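Local structure of putrescine aminotransferase (Halomonas elongata DSM 2581, 6GWI) at residues Y63-L68 with E338-V343; R130-A133 with D139-W142; Q182-G187 with A378-A383; S237-V242 with Y274-D279. The protein probably catalyses pyridoxal-5'-phosphate-dependent transfer of amino groups from amines such as putrescine to carbonyl acceptors, as a class-III aminotransferase. All coordinates share one frame; numbering follows the deposited sequence.

How the interactions relate
Interaction 1 is a surface contact, whereas interactions 2, 3 and 4 are buried. The surface contact is a salt-bridge network tying the start of helix 66-78 to the junction of helices 324-339 and 342-359; the buried ones range from charged (2 and 3) to aromatic and aliphatic (4). Interactions 2 and 4 each set a helix-borne tryptophan against a loop and lie beside the same parallel sheet, next to strands 217-222 and 252-255. Interaction 3 mixes a buried carboxylate with a phenylalanine ring and joins the 182-187 segment to the antiparallel sheet containing strand 376-381. Interactions 3 and 4 touch, Pro183 CB lying 3.7 Å from Tyr238 CD1; the other pairs do not.

Interaction 1: residues Y63-L68 with E338-V343; sequences YGRREL and EAEGVV
Arg65 and Glu340 meet head-on across a small surface contact, their side chains arriving from opposite directions. The grip is end-on and bidentate: Arg65 NH1 donates to Glu340 OE1 at 3.1 Å in an almost straight bond (174°), and Arg65 NH2 donates to Glu340 OE2 at 3.0 Å. Both oxygens are met on their syn side, although the guanidinium and carboxylate planes are turned 26° from each other. The two chains differ in shape. Glu340 is extended beyond CG and carries its carboxylate straight out, whereas Arg65 is folded at chi2 and chi3 (-55° at the latter), which swings its NE edge round toward Glu67, two residues on. There NE and NH2 converge on the single oxygen Glu67 OE1, at 3.3 Å for NE and 3.1 Å for NH2, approaching from the same face of its carboxylate. The guanidinium thus stands between two acids whose OE2 atoms, in Glu67 and Glu340, are 4.6 Å apart, and its charge should offset their repulsion. Arg65 is the N-cap residue of helix 66-78; Glu340 directly precedes Gly341, the C-prime residue of the Schellman motif ending helix 324-339, making this a three-membered salt-bridge network between helix ends.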
loop_
_atom_site.group_PDB
_atom_site.type_symbol
_atom_site.label_atom_id
_atom_site.label_comp_id
_atom_site.label_asym_id
_atom_site.label_seq_id
_atom_site.Cartn_x
_atom_site.Cartn_y
_atom_site.Cartn_z
ATOM N N TYR B 63 -12.010 -6.969 -18.910
ATOM C CA TYR B 63 -11.248 -8.182 -18.671
ATOM C C TYR B 63 -10.858 -8.821 -20.000
ATOM O O TYR B 63 -11.561 -8.690 -21.006
ATOM C CB TYR B 63 -12.063 -9.162 -17.823
ATOM C CG TYR B 63 -12.561 -8.579 -16.510
ATOM C CD1 TYR B 63 -11.770 -8.608 -15.367
ATOM C CD2 TYR B 63 -13.825 -8.007 -16.414
ATOM C CE1 TYR B 63 -12.220 -8.080 -14.168
ATOM C CE2 TYR B 63 -14.283 -7.476 -15.218
ATOM C CZ TYR B 63 -13.476 -7.517 -14.100
ATOM O OH TYR B 63 -13.924 -6.992 -12.909
ATOM N N GLY B 64 -9.735 -9.532 -19.986
ATOM C CA GLY B 64 -9.284 -10.265 -21.152
ATOM C C GLY B 64 -8.430 -9.500 -22.137
ATOM O O GLY B 64 -8.335 -9.918 -23.297
ATOM N N ARG B 65 -7.789 -8.408 -21.724
ATOM C CA ARG B 65 -6.917 -7.651 -22.627
ATOM C C ARG B 65 -5.582 -8.377 -22.741
ATOM O O ARG B 65 -4.739 -8.308 -21.843
ATOM C CB ARG B 65 -6.721 -6.218 -22.144
ATOM C CG ARG B 65 -7.941 -5.315 -22.270
ATOM C CD ARG B 65 -8.464 -5.240 -23.714
ATOM N NE ARG B 65 -7.439 -4.836 -24.681
ATOM C CZ ARG B 65 -7.474 -3.727 -25.426
ATOM N NH1 ARG B 65 -8.485 -2.873 -25.340
ATOM N NH2 ARG B 65 -6.485 -3.474 -26.271
ATOM N N ARG B 66 -5.388 -9.068 -23.866
ATOM C CA ARG B 66 -4.176 -9.853 -24.064
ATOM C C ARG B 66 -2.924 -8.993 -23.930
ATOM O O ARG B 66 -1.904 -9.450 -23.402
ATOM C CB ARG B 66 -4.213 -10.528 -25.438
ATOM C CG ARG B 66 -3.621 -11.937 -25.458
ATOM C CD ARG B 66 -2.651 -12.140 -26.616
ATOM N NE ARG B 66 -3.160 -13.050 -27.641
ATOM C CZ ARG B 66 -2.663 -13.140 -28.872
ATOM N NH1 ARG B 66 -3.185 -13.997 -29.739
ATOM N NH2 ARG B 66 -1.650 -12.366 -29.242
ATOM N N GLU B 67 -2.985 -7.738 -24.391
ATOM C CA GLU B 67 -1.794 -6.893 -24.393
ATOM C C GLU B 67 -1.287 -6.637 -22.980
ATOM O O GLU B 67 -0.074 -6.558 -22.755
ATOM C CB GLU B 67 -2.079 -5.562 -25.093
ATOM C CG GLU B 67 -2.424 -5.675 -26.569
ATOM C CD GLU B 67 -3.913 -5.630 -26.827
ATOM O OE1 GLU B 67 -4.687 -6.038 -25.936
ATOM O OE2 GLU B 67 -4.314 -5.178 -27.921
ATOM N N LEU B 68 -2.199 -6.473 -22.017
ATOM C CA LEU B 68 -1.774 -6.269 -20.637
ATOM C C LEU B 68 -1.150 -7.535 -20.065
ATOM O O LEU B 68 -0.176 -7.465 -19.307
ATOM C CB LEU B 68 -2.951 -5.818 -19.776
ATOM C CG LEU B 68 -3.588 -4.468 -20.110
ATOM C CD1 LEU B 68 -4.590 -4.101 -19.022
ATOM C CD2 LEU B 68 -2.554 -3.362 -20.274
ATOM N N GLU B 338 -4.931 5.511 -24.832
ATOM C CA GLU B 338 -4.682 6.633 -25.728
ATOM C C GLU B 338 -4.773 6.213 -27.192
ATOM O O GLU B 338 -5.451 6.869 -27.990
ATOM C CB GLU B 338 -3.304 7.231 -25.431
ATOM C CG GLU B 338 -3.001 8.513 -26.187
ATOM C CD GLU B 338 -1.682 9.137 -25.770
ATOM O OE1 GLU B 338 -0.756 8.386 -25.398
ATOM O OE2 GLU B 338 -1.571 10.380 -25.815
ATOM N N ALA B 339 -4.089 5.126 -27.563
ATOM C CA ALA B 339 -4.033 4.736 -28.968
ATOM C C ALA B 339 -5.405 4.352 -29.500
ATOM O O ALA B 339 -5.693 4.566 -30.682
ATOM C CB ALA B 339 -3.056 3.576 -29.159
ATOM N N GLU B 340 -6.255 3.777 -28.656
ATOM C CA GLU B 340 -7.591 3.369 -29.062
ATOM C C GLU B 340 -8.643 4.437 -28.783
ATOM O O GLU B 340 -9.835 4.174 -28.963
ATOM C CB GLU B 340 -7.965 2.060 -28.364
ATOM C CG GLU B 340 -6.976 0.934 -28.629
ATOM C CD GLU B 340 -7.423 -0.389 -28.045
ATOM O OE1 GLU B 340 -8.330 -0.384 -27.186
ATOM O OE2 GLU B 340 -6.866 -1.434 -28.443
ATOM N N GLY B 341 -8.230 5.625 -28.342
ATOM C CA GLY B 341 -9.155 6.735 -28.166
ATOM C C GLY B 341 -10.220 6.505 -27.120
ATOM O O GLY B 341 -11.319 7.060 -27.230
ATOM N N VAL B 342 -9.911 5.725 -26.081
ATOM C CA VAL B 342 -10.929 5.315 -25.119
ATOM C C VAL B 342 -11.473 6.518 -24.353
ATOM O O VAL B 342 -12.681 6.610 -24.101
ATOM C CB VAL B 342 -10.357 4.240 -24.173
ATOM C CG1 VAL B 342 -11.343 3.900 -23.061
ATOM C CG2 VAL B 342 -9.987 2.978 -24.960
ATOM N N VAL B 343 -10.602 7.448 -23.954
ATOM C CA VAL B 343 -11.060 8.627 -23.216
ATOM C C VAL B 343 -11.983 9.476 -24.087
ATOM O O VAL B 343 -13.067 9.884 -23.659
ATOM C CB VAL B 343 -9.864 9.446 -22.699
ATOM C CG1 VAL B 343 -10.353 10.682 -21.936
ATOM C CG2 VAL B 343 -8.963 8.587 -21.818
#

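Interaction 2: residues R130-A133 with D139-W142; sequences RYWA and DKQW
Lys140 lays its aliphatic tail across one face of the Trp132 indole, the two CA atoms being 6.2 Å apart. The evidence for a CH-pi contact is direct: Lys140 CE sits 3.3 Å from the centroid of the Trp132 six-membered ring and only 7° off its normal. Lys140 CD lies over the CE3-CZ3 side of the same face, 3.5 Å from Trp132 CE3. Bends at chi3 (95°) and chi4 then lift the ammonium away from the ring, so that Lys140 NZ is 4.6 Å from the same centroid yet still over the face and within cation-pi range. At the base of the contact Lys140 O comes 3.5 Å from Trp132 CB, showing how closely the loop backbone approaches the helix.

The next layer fixes both groups. Tyr131 covers the opposite face of the indole, with its CE2 3.6 Å above the plane, so the ring is sandwiched. Trp132 NE1 donates to Ala218 O, which should restrain the indole from turning, and Leu252 of strand 252-255 also touches it. Lys140 NZ is bound by the carbonyls of Val217 and Asp250, while Lys140 itself is the centre of an inverse gamma turn leading toward strand 142-146.

Replacing Trp132 by an alanine would probably leave the methylenes of Lys140 without their aromatic bed and Ala218 O without this indole donor. The buried ammonium is thus stabilised by neutral carbonyl dipoles and a pi face, which would be expected to make its charge tolerable without a carboxylate partner in this contact.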
loop_
_atom_site.group_PDB
_atom_site.type_symbol
_atom_site.label_atom_id
_atom_site.label_comp_id
_atom_site.label_asym_id
_atom_site.label_seq_id
_atom_site.Cartn_x
_atom_site.Cartn_y
_atom_site.Cartn_z
ATOM N N ARG B 130 5.776 18.417 4.802
ATOM C CA ARG B 130 7.189 18.666 4.560
ATOM C C ARG B 130 7.382 19.938 3.745
ATOM O O ARG B 130 8.283 20.736 4.029
ATOM C CB ARG B 130 7.801 17.460 3.849
ATOM C CG ARG B 130 9.262 17.604 3.453
ATOM C CD ARG B 130 10.207 17.754 4.648
ATOM N NE ARG B 130 11.604 17.695 4.213
ATOM C CZ ARG B 130 12.643 18.138 4.916
ATOM N NH1 ARG B 130 12.468 18.683 6.113
ATOM N NH2 ARG B 130 13.868 18.036 4.416
ATOM N N TYR B 131 6.530 20.150 2.740
ATOM C CA TYR B 131 6.620 21.336 1.898
ATOM C C TYR B 131 6.599 22.608 2.734
ATOM O O TYR B 131 7.506 23.442 2.649
ATOM C CB TYR B 131 5.471 21.341 0.888
ATOM C CG TYR B 131 5.347 22.630 0.115
ATOM C CD1 TYR B 131 6.162 22.888 -0.979
ATOM C CD2 TYR B 131 4.416 23.589 0.483
ATOM C CE1 TYR B 131 6.050 24.067 -1.684
ATOM C CE2 TYR B 131 4.297 24.762 -0.211
ATOM C CZ TYR B 131 5.115 25.000 -1.292
ATOM O OH TYR B 131 4.990 26.177 -1.983
ATOM N N TRP B 132 5.557 22.776 3.550
ATOM C CA TRP B 132 5.417 24.015 4.305
ATOM C C TRP B 132 6.516 24.161 5.347
ATOM O O TRP B 132 6.948 25.283 5.633
ATOM C CB TRP B 132 4.030 24.077 4.945
ATOM C CG TRP B 132 2.962 24.336 3.928
ATOM C CD1 TRP B 132 1.970 23.484 3.545
ATOM C CD2 TRP B 132 2.797 25.524 3.143
ATOM N NE1 TRP B 132 1.194 24.067 2.575
ATOM C CE2 TRP B 132 1.679 25.320 2.311
ATOM C CE3 TRP B 132 3.485 26.741 3.065
ATOM C CZ2 TRP B 132 1.229 26.290 1.415
ATOM C CZ3 TRP B 132 3.034 27.704 2.174
ATOM C CH2 TRP B 132 1.921 27.470 1.358
ATOM N N ALA B 133 7.001 23.049 5.907
ATOM C CA ALA B 133 8.149 23.119 6.804
ATOM C C ALA B 133 9.371 23.679 6.083
ATOM O O ALA B 133 10.082 24.534 6.622
ATOM C CB ALA B 133 8.446 21.736 7.385
ATOM N N ASP B 139 3.877 25.893 11.050
ATOM C CA ASP B 139 2.538 25.862 11.621
ATOM C C ASP B 139 1.450 25.660 10.573
ATOM O O ASP B 139 0.295 25.424 10.944
ATOM C CB ASP B 139 2.257 27.165 12.383
ATOM C CG ASP B 139 3.179 27.363 13.575
ATOM O OD1 ASP B 139 3.508 26.370 14.257
ATOM O OD2 ASP B 139 3.568 28.521 13.835
ATOM N N LYS B 140 1.788 25.728 9.285
ATOM C CA LYS B 140 0.849 25.437 8.200
ATOM C C LYS B 140 0.745 23.926 8.052
ATOM O O LYS B 140 1.472 23.303 7.277
ATOM C CB LYS B 140 1.294 26.095 6.899
ATOM C CG LYS B 140 0.763 27.511 6.719
ATOM C CD LYS B 140 1.273 28.168 5.442
ATOM C CE LYS B 140 0.302 28.027 4.277
ATOM N NZ LYS B 140 -1.017 28.657 4.544
ATOM N N GLN B 141 -0.166 23.324 8.825
ATOM C CA GLN B 141 -0.231 21.875 8.928
ATOM C C GLN B 141 -1.606 21.298 8.616
ATOM O O GLN B 141 -1.717 20.134 8.216
ATOM C CB GLN B 141 0.135 21.428 10.347
ATOM C CG GLN B 141 1.450 21.921 10.871
ATOM C CD GLN B 141 1.643 21.546 12.327
ATOM O OE1 GLN B 141 2.445 20.674 12.652
ATOM N NE2 GLN B 141 0.894 22.197 13.212
ATOM N N TRP B 142 -2.658 22.088 8.811
ATOM C CA TRP B 142 -4.010 21.550 8.748
ATOM C C TRP B 142 -4.405 21.196 7.321
ATOM O O TRP B 142 -4.127 21.939 6.375
ATOM C CB TRP B 142 -5.011 22.551 9.328
ATOM C CG TRP B 142 -5.078 22.532 10.824
ATOM C CD1 TRP B 142 -4.267 23.209 11.688
ATOM C CD2 TRP B 142 -6.007 21.800 11.638
ATOM N NE1 TRP B 142 -4.632 22.947 12.986
ATOM C CE2 TRP B 142 -5.698 22.085 12.983
ATOM C CE3 TRP B 142 -7.070 20.936 11.361
ATOM C CZ2 TRP B 142 -6.411 21.536 14.045
ATOM C CZ3 TRP B 142 -7.778 20.393 12.419
ATOM C CH2 TRP B 142 -7.444 20.694 13.743
#

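Interaction 3: residues Q182-G187 with A378-A383; sequences QPYWFG and ALELVA
Phe186, in the first turn of helix 185-188, stands with its CA 8.2 Å from that of Glu380 on strand 376-381, a spacing that leaves side chains alone to bridge the gap. The two slide past each other in opposite directions, and the Phe186 ring and Glu380 carboxylate planes are only 5° apart. It is the aliphatic stem that rests on the ring: Glu380 CG lies 3.8 Å from the centroid of the Phe186 ring, 13° off its normal, a CH-pi contact. At the ring's edge, Phe186 CZ meets Val382 CG1 at 3.8 Å.

A bend at chi2 (-69°) turns the Glu380 carboxylate back toward the N-cap residue Tyr184. The phenol donates from Tyr184 OH to Glu380 OE2 over a short 2.5 Å, reaching the oxygen from above the carboxylate plane, while that oxygen lies near the plane of the phenol ring at its edge. Over the Tyr184 face sits Gly187 N, 3.4 Å above the centre.

Glu380 has further mates: Arg371 at OE2, and Arg390 with Thr418 at OE1. An alanine in place of Glu380 would probably deprive both arginines of this carboxylate and leave the Tyr184 hydroxyl without its acceptor. Buried yet matched by two guanidinium groups and two hydroxyl-bearing residues, the carboxylate is likely to stay ionised, joining the 182-187 segment to the antiparallel sheet.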
loop_
_atom_site.group_PDB
_atom_site.type_symbol
_atom_site.label_atom_id
_atom_site.label_comp_id
_atom_site.label_asym_id
_atom_site.label_seq_id
_atom_site.Cartn_x
_atom_site.Cartn_y
_atom_site.Cartn_z
ATOM N N GLN B 182 -20.234 18.403 2.272
ATOM C CA GLN B 182 -20.065 17.860 0.932
ATOM C C GLN B 182 -21.068 18.479 -0.035
ATOM O O GLN B 182 -22.206 18.771 0.343
ATOM C CB GLN B 182 -20.249 16.338 0.941
ATOM C CG GLN B 182 -21.588 15.888 1.509
ATOM C CD GLN B 182 -21.878 14.419 1.261
ATOM O OE1 GLN B 182 -21.242 13.776 0.424
ATOM N NE2 GLN B 182 -22.862 13.887 1.975
ATOM N N PRO B 183 -20.695 18.676 -1.308
ATOM C CA PRO B 183 -21.637 19.274 -2.276
ATOM C C PRO B 183 -22.650 18.268 -2.823
ATOM O O PRO B 183 -22.766 18.048 -4.032
ATOM C CB PRO B 183 -20.690 19.815 -3.357
ATOM C CG PRO B 183 -19.529 18.871 -3.338
ATOM C CD PRO B 183 -19.353 18.466 -1.891
ATOM N N TYR B 184 -23.423 17.668 -1.915
ATOM C CA TYR B 184 -24.412 16.640 -2.253
ATOM C C TYR B 184 -25.799 17.272 -2.264
ATOM O O TYR B 184 -26.493 17.303 -1.248
ATOM C CB TYR B 184 -24.335 15.495 -1.248
ATOM C CG TYR B 184 -25.266 14.331 -1.508
ATOM C CD1 TYR B 184 -25.816 14.109 -2.766
ATOM C CD2 TYR B 184 -25.580 13.439 -0.490
ATOM C CE1 TYR B 184 -26.658 13.036 -2.996
ATOM C CE2 TYR B 184 -26.418 12.367 -0.711
ATOM C CZ TYR B 184 -26.953 12.170 -1.962
ATOM O OH TYR B 184 -27.785 11.093 -2.169
ATOM N N TRP B 185 -26.231 17.736 -3.440
ATOM C CA TRP B 185 -27.468 18.508 -3.507
ATOM C C TRP B 185 -28.683 17.662 -3.137
ATOM O O TRP B 185 -29.527 18.091 -2.341
ATOM C CB TRP B 185 -27.657 19.108 -4.902
ATOM C CG TRP B 185 -28.913 19.930 -5.000
ATOM C CD1 TRP B 185 -29.087 21.211 -4.562
ATOM C CD2 TRP B 185 -30.174 19.519 -5.547
ATOM N NE1 TRP B 185 -30.373 21.626 -4.809
ATOM C CE2 TRP B 185 -31.061 20.606 -5.412
ATOM C CE3 TRP B 185 -30.637 18.340 -6.139
ATOM C CZ2 TRP B 185 -32.383 20.551 -5.851
ATOM C CZ3 TRP B 185 -31.952 18.288 -6.574
ATOM C CH2 TRP B 185 -32.808 19.386 -6.427
ATOM N N PHE B 186 -28.812 16.466 -3.718
ATOM C CA PHE B 186 -30.033 15.703 -3.499
ATOM C C PHE B 186 -30.214 15.378 -2.022
ATOM O O PHE B 186 -31.319 15.497 -1.480
ATOM C CB PHE B 186 -30.040 14.415 -4.321
ATOM C CG PHE B 186 -31.360 13.689 -4.274
ATOM C CD1 PHE B 186 -31.657 12.821 -3.235
ATOM C CD2 PHE B 186 -32.312 13.892 -5.261
ATOM C CE1 PHE B 186 -32.874 12.164 -3.186
ATOM C CE2 PHE B 186 -33.530 13.237 -5.217
ATOM C CZ PHE B 186 -33.811 12.373 -4.178
ATOM N N GLY B 187 -29.137 14.966 -1.351
ATOM C CA GLY B 187 -29.252 14.558 0.034
ATOM C C GLY B 187 -29.300 15.704 1.019
ATOM O O GLY B 187 -29.934 15.583 2.072
ATOM N N ALA B 378 -25.553 7.273 -11.067
ATOM C CA ALA B 378 -26.196 7.002 -9.791
ATOM C C ALA B 378 -27.702 7.181 -9.913
ATOM O O ALA B 378 -28.187 7.969 -10.729
ATOM C CB ALA B 378 -25.651 7.916 -8.687
ATOM N N LEU B 379 -28.431 6.428 -9.089
ATOM C CA LEU B 379 -29.866 6.591 -8.912
ATOM C C LEU B 379 -30.170 6.852 -7.442
ATOM O O LEU B 379 -29.514 6.293 -6.555
ATOM C CB LEU B 379 -30.649 5.350 -9.352
ATOM C CG LEU B 379 -30.420 4.774 -10.746
ATOM C CD1 LEU B 379 -31.132 3.435 -10.864
ATOM C CD2 LEU B 379 -30.896 5.737 -11.826
ATOM N N GLU B 380 -31.165 7.697 -7.189
ATOM C CA GLU B 380 -31.637 7.986 -5.839
ATOM C C GLU B 380 -32.993 7.307 -5.675
ATOM O O GLU B 380 -33.962 7.674 -6.348
ATOM C CB GLU B 380 -31.743 9.489 -5.597
ATOM C CG GLU B 380 -30.431 10.256 -5.725
ATOM C CD GLU B 380 -29.448 9.949 -4.609
ATOM O OE1 GLU B 380 -29.741 9.076 -3.768
ATOM O OE2 GLU B 380 -28.378 10.590 -4.570
ATOM N N LEU B 381 -33.060 6.318 -4.788
ATOM C CA LEU B 381 -34.314 5.629 -4.516
ATOM C C LEU B 381 -35.113 6.414 -3.483
ATOM O O LEU B 381 -34.572 6.834 -2.455
ATOM C CB LEU B 381 -34.044 4.208 -4.024
ATOM C CG LEU B 381 -33.165 3.332 -4.924
ATOM C CD1 LEU B 381 -33.109 1.907 -4.387
ATOM C CD2 LEU B 381 -33.645 3.342 -6.370
ATOM N N VAL B 382 -36.400 6.626 -3.766
ATOM C CA VAL B 382 -37.292 7.349 -2.870
ATOM C C VAL B 382 -38.605 6.589 -2.749
ATOM O O VAL B 382 -39.010 5.860 -3.659
ATOM C CB VAL B 382 -37.565 8.795 -3.350
ATOM C CG1 VAL B 382 -36.265 9.576 -3.479
ATOM C CG2 VAL B 382 -38.340 8.788 -4.666
ATOM N N ALA B 383 -39.272 6.769 -1.608
ATOM C CA ALA B 383 -40.607 6.222 -1.402
ATOM C C ALA B 383 -41.699 7.143 -1.932
ATOM O O ALA B 383 -42.763 6.661 -2.338
ATOM C CB ALA B 383 -40.838 5.956 0.089
#

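Interaction 4: residues S237-V242 with Y274-D279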
loop_
_atom_site.group_PDB
_atom_site.type_symbol
_atom_site.label_atom_id
_atom_site.label_comp_id
_atom_site.label_asym_id
_atom_site.label_seq_id
_atom_site.Cartn_x
_atom_site.Cartn_y
_atom_site.Cartn_z
ATOM N N SER B 237 -21.861 25.112 -10.162
ATOM C CA SER B 237 -21.358 26.301 -9.488
ATOM C C SER B 237 -20.269 25.994 -8.466
ATOM O O SER B 237 -19.570 26.916 -8.033
ATOM C CB SER B 237 -22.510 27.026 -8.787
ATOM O OG SER B 237 -23.057 26.217 -7.759
ATOM N N TYR B 238 -20.108 24.731 -8.073
ATOM C CA TYR B 238 -19.273 24.418 -6.918
ATOM C C TYR B 238 -17.801 24.690 -7.200
ATOM O O TYR B 238 -17.158 25.480 -6.499
ATOM C CB TYR B 238 -19.489 22.962 -6.499
ATOM C CG TYR B 238 -18.607 22.522 -5.351
ATOM C CD1 TYR B 238 -18.836 22.976 -4.059
ATOM C CD2 TYR B 238 -17.551 21.643 -5.561
ATOM C CE1 TYR B 238 -18.032 22.572 -3.007
ATOM C CE2 TYR B 238 -16.743 21.230 -4.515
ATOM C CZ TYR B 238 -16.986 21.698 -3.242
ATOM O OH TYR B 238 -16.180 21.285 -2.206
ATOM N N TRP B 239 -17.242 24.041 -8.214
ATOM C CA TRP B 239 -15.800 24.111 -8.405
ATOM C C TRP B 239 -15.341 25.497 -8.847
ATOM O O TRP B 239 -14.262 25.937 -8.428
ATOM C CB TRP B 239 -15.339 23.040 -9.397
ATOM C CG TRP B 239 -15.127 21.705 -8.729
ATOM C CD1 TRP B 239 -15.812 20.547 -8.963
ATOM C CD2 TRP B 239 -14.183 21.409 -7.691
ATOM N NE1 TRP B 239 -15.342 19.545 -8.146
ATOM C CE2 TRP B 239 -14.343 20.050 -7.356
ATOM C CE3 TRP B 239 -13.215 22.160 -7.017
ATOM C CZ2 TRP B 239 -13.570 19.426 -6.377
ATOM C CZ3 TRP B 239 -12.447 21.539 -6.049
ATOM C CH2 TRP B 239 -12.630 20.185 -5.736
ATOM N N PRO B 240 -16.102 26.216 -9.684
ATOM C CA PRO B 240 -15.719 27.611 -9.964
ATOM C C PRO B 240 -15.659 28.461 -8.711
ATOM O O PRO B 240 -14.760 29.298 -8.568
ATOM C CB PRO B 240 -16.818 28.093 -10.923
ATOM C CG PRO B 240 -17.306 26.854 -11.582
ATOM C CD PRO B 240 -17.258 25.800 -10.499
ATOM N N ALA B 241 -16.609 28.270 -7.793
ATOM C CA ALA B 241 -16.583 29.007 -6.536
ATOM C C ALA B 241 -15.433 28.544 -5.646
ATOM O O ALA B 241 -14.823 29.361 -4.945
ATOM C CB ALA B 241 -17.927 28.862 -5.820
ATOM N N VAL B 242 -15.110 27.245 -5.656
ATOM C CA VAL B 242 -13.960 26.776 -4.885
ATOM C C VAL B 242 -12.682 27.437 -5.391
ATOM O O VAL B 242 -11.825 27.855 -4.604
ATOM C CB VAL B 242 -13.849 25.240 -4.937
ATOM C CG1 VAL B 242 -12.522 24.783 -4.330
ATOM C CG2 VAL B 242 -15.021 24.581 -4.213
ATOM N N TYR B 274 -13.137 20.022 -14.624
ATOM C CA TYR B 274 -13.550 21.208 -13.888
ATOM C C TYR B 274 -12.517 22.325 -13.952
ATOM O O TYR B 274 -12.651 23.319 -13.232
ATOM C CB TYR B 274 -13.828 20.847 -12.430
ATOM C CG TYR B 274 -15.002 19.918 -12.230
ATOM C CD1 TYR B 274 -16.307 20.393 -12.272
ATOM C CD2 TYR B 274 -14.804 18.562 -11.998
ATOM C CE1 TYR B 274 -17.383 19.542 -12.081
ATOM C CE2 TYR B 274 -15.871 17.706 -11.810
ATOM C CZ TYR B 274 -17.157 18.197 -11.853
ATOM O OH TYR B 274 -18.213 17.335 -11.665
ATOM N N GLY B 275 -11.481 22.176 -14.772
ATOM C CA GLY B 275 -10.493 23.228 -14.947
ATOM C C GLY B 275 -9.692 23.569 -13.710
ATOM O O GLY B 275 -9.395 24.746 -13.472
ATOM N N LEU B 276 -9.336 22.568 -12.913
ATOM C CA LEU B 276 -8.516 22.785 -11.732
ATOM C C LEU B 276 -7.035 22.603 -12.053
ATOM O O LEU B 276 -6.659 21.904 -12.997
ATOM C CB LEU B 276 -8.905 21.819 -10.614
ATOM C CG LEU B 276 -10.383 21.649 -10.270
ATOM C CD1 LEU B 276 -10.528 20.565 -9.209
ATOM C CD2 LEU B 276 -10.998 22.951 -9.781
ATOM N N GLU B 277 -6.190 23.234 -11.236
ATOM C CA GLU B 277 -4.743 23.053 -11.298
ATOM C C GLU B 277 -4.280 22.611 -9.914
ATOM O O GLU B 277 -3.857 23.441 -9.092
ATOM C CB GLU B 277 -3.990 24.305 -11.737
ATOM C CG GLU B 277 -2.535 23.990 -12.097
ATOM C CD GLU B 277 -1.614 25.177 -11.947
ATOM O OE1 GLU B 277 -2.122 26.314 -11.922
ATOM O OE2 GLU B 277 -0.385 24.973 -11.850
ATOM N N PRO B 278 -4.385 21.325 -9.602
ATOM C CA PRO B 278 -3.946 20.856 -8.289
ATOM C C PRO B 278 -2.431 20.892 -8.170
ATOM O O PRO B 278 -1.689 20.902 -9.157
ATOM C CB PRO B 278 -4.483 19.422 -8.223
ATOM C CG PRO B 278 -4.627 19.006 -9.642
ATOM C CD PRO B 278 -5.009 20.248 -10.394
ATOM N N ASP B 279 -1.976 20.971 -6.928
ATOM C CA ASP B 279 -0.557 20.864 -6.634
ATOM C C ASP B 279 -0.128 19.413 -6.512
ATOM O O ASP B 279 1.029 19.086 -6.794
ATOM C CB ASP B 279 -0.241 21.641 -5.356
ATOM C CG ASP B 279 -0.516 23.126 -5.505
ATOM O OD1 ASP B 279 0.268 23.806 -6.198
ATOM O OD2 ASP B 279 -1.540 23.601 -4.965
#
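Trp239 faces two residues of the loop 274-279, crossing each at about a right angle. Against Tyr274 the meeting is oblique: the Trp239 five-membered ring and the Tyr274 ring have centroids 4.3 Å apart and planes inclined at 45°. Contact is concentrated on one indole atom, Trp239 CD1, which lies over the tyrosine face 3.3 Å from Tyr274 CD1 and is offset toward the ring's rim. Against Leu276 the geometry is clearer. Leu276 CD1 stands 3.8 Å from the centroid of the Trp239 six-membered ring and 12° off its normal, a CH-pi contact over the face, and the other methyl, Leu276 CD2, adds a 3.6 Å approach to Trp239 CE3.

With CG anti to the carbonyl carbon (chi1 -84°), Trp239 sends its indole off helix 238-248 toward the loop. The opposite indole face is covered by Tyr238, whose CE2 sits 3.9 Å above the plane over its centre, so the indole is layered between a helix neighbour and Leu276. Phe220 and Ala222 of strand 217-222 also pack against it, and its NE1 donates to Pro224 O.

The Trp239 side chain lies about 11 Å from the bound pyridoxal-5'-phosphate, too far to touch it. Across this joint the chemistry is dispersion and CH-pi contact alone, so the fit depends on complementary shape and surface, with the orientation of the indole probably set by its NE1 bond to Pro224 O.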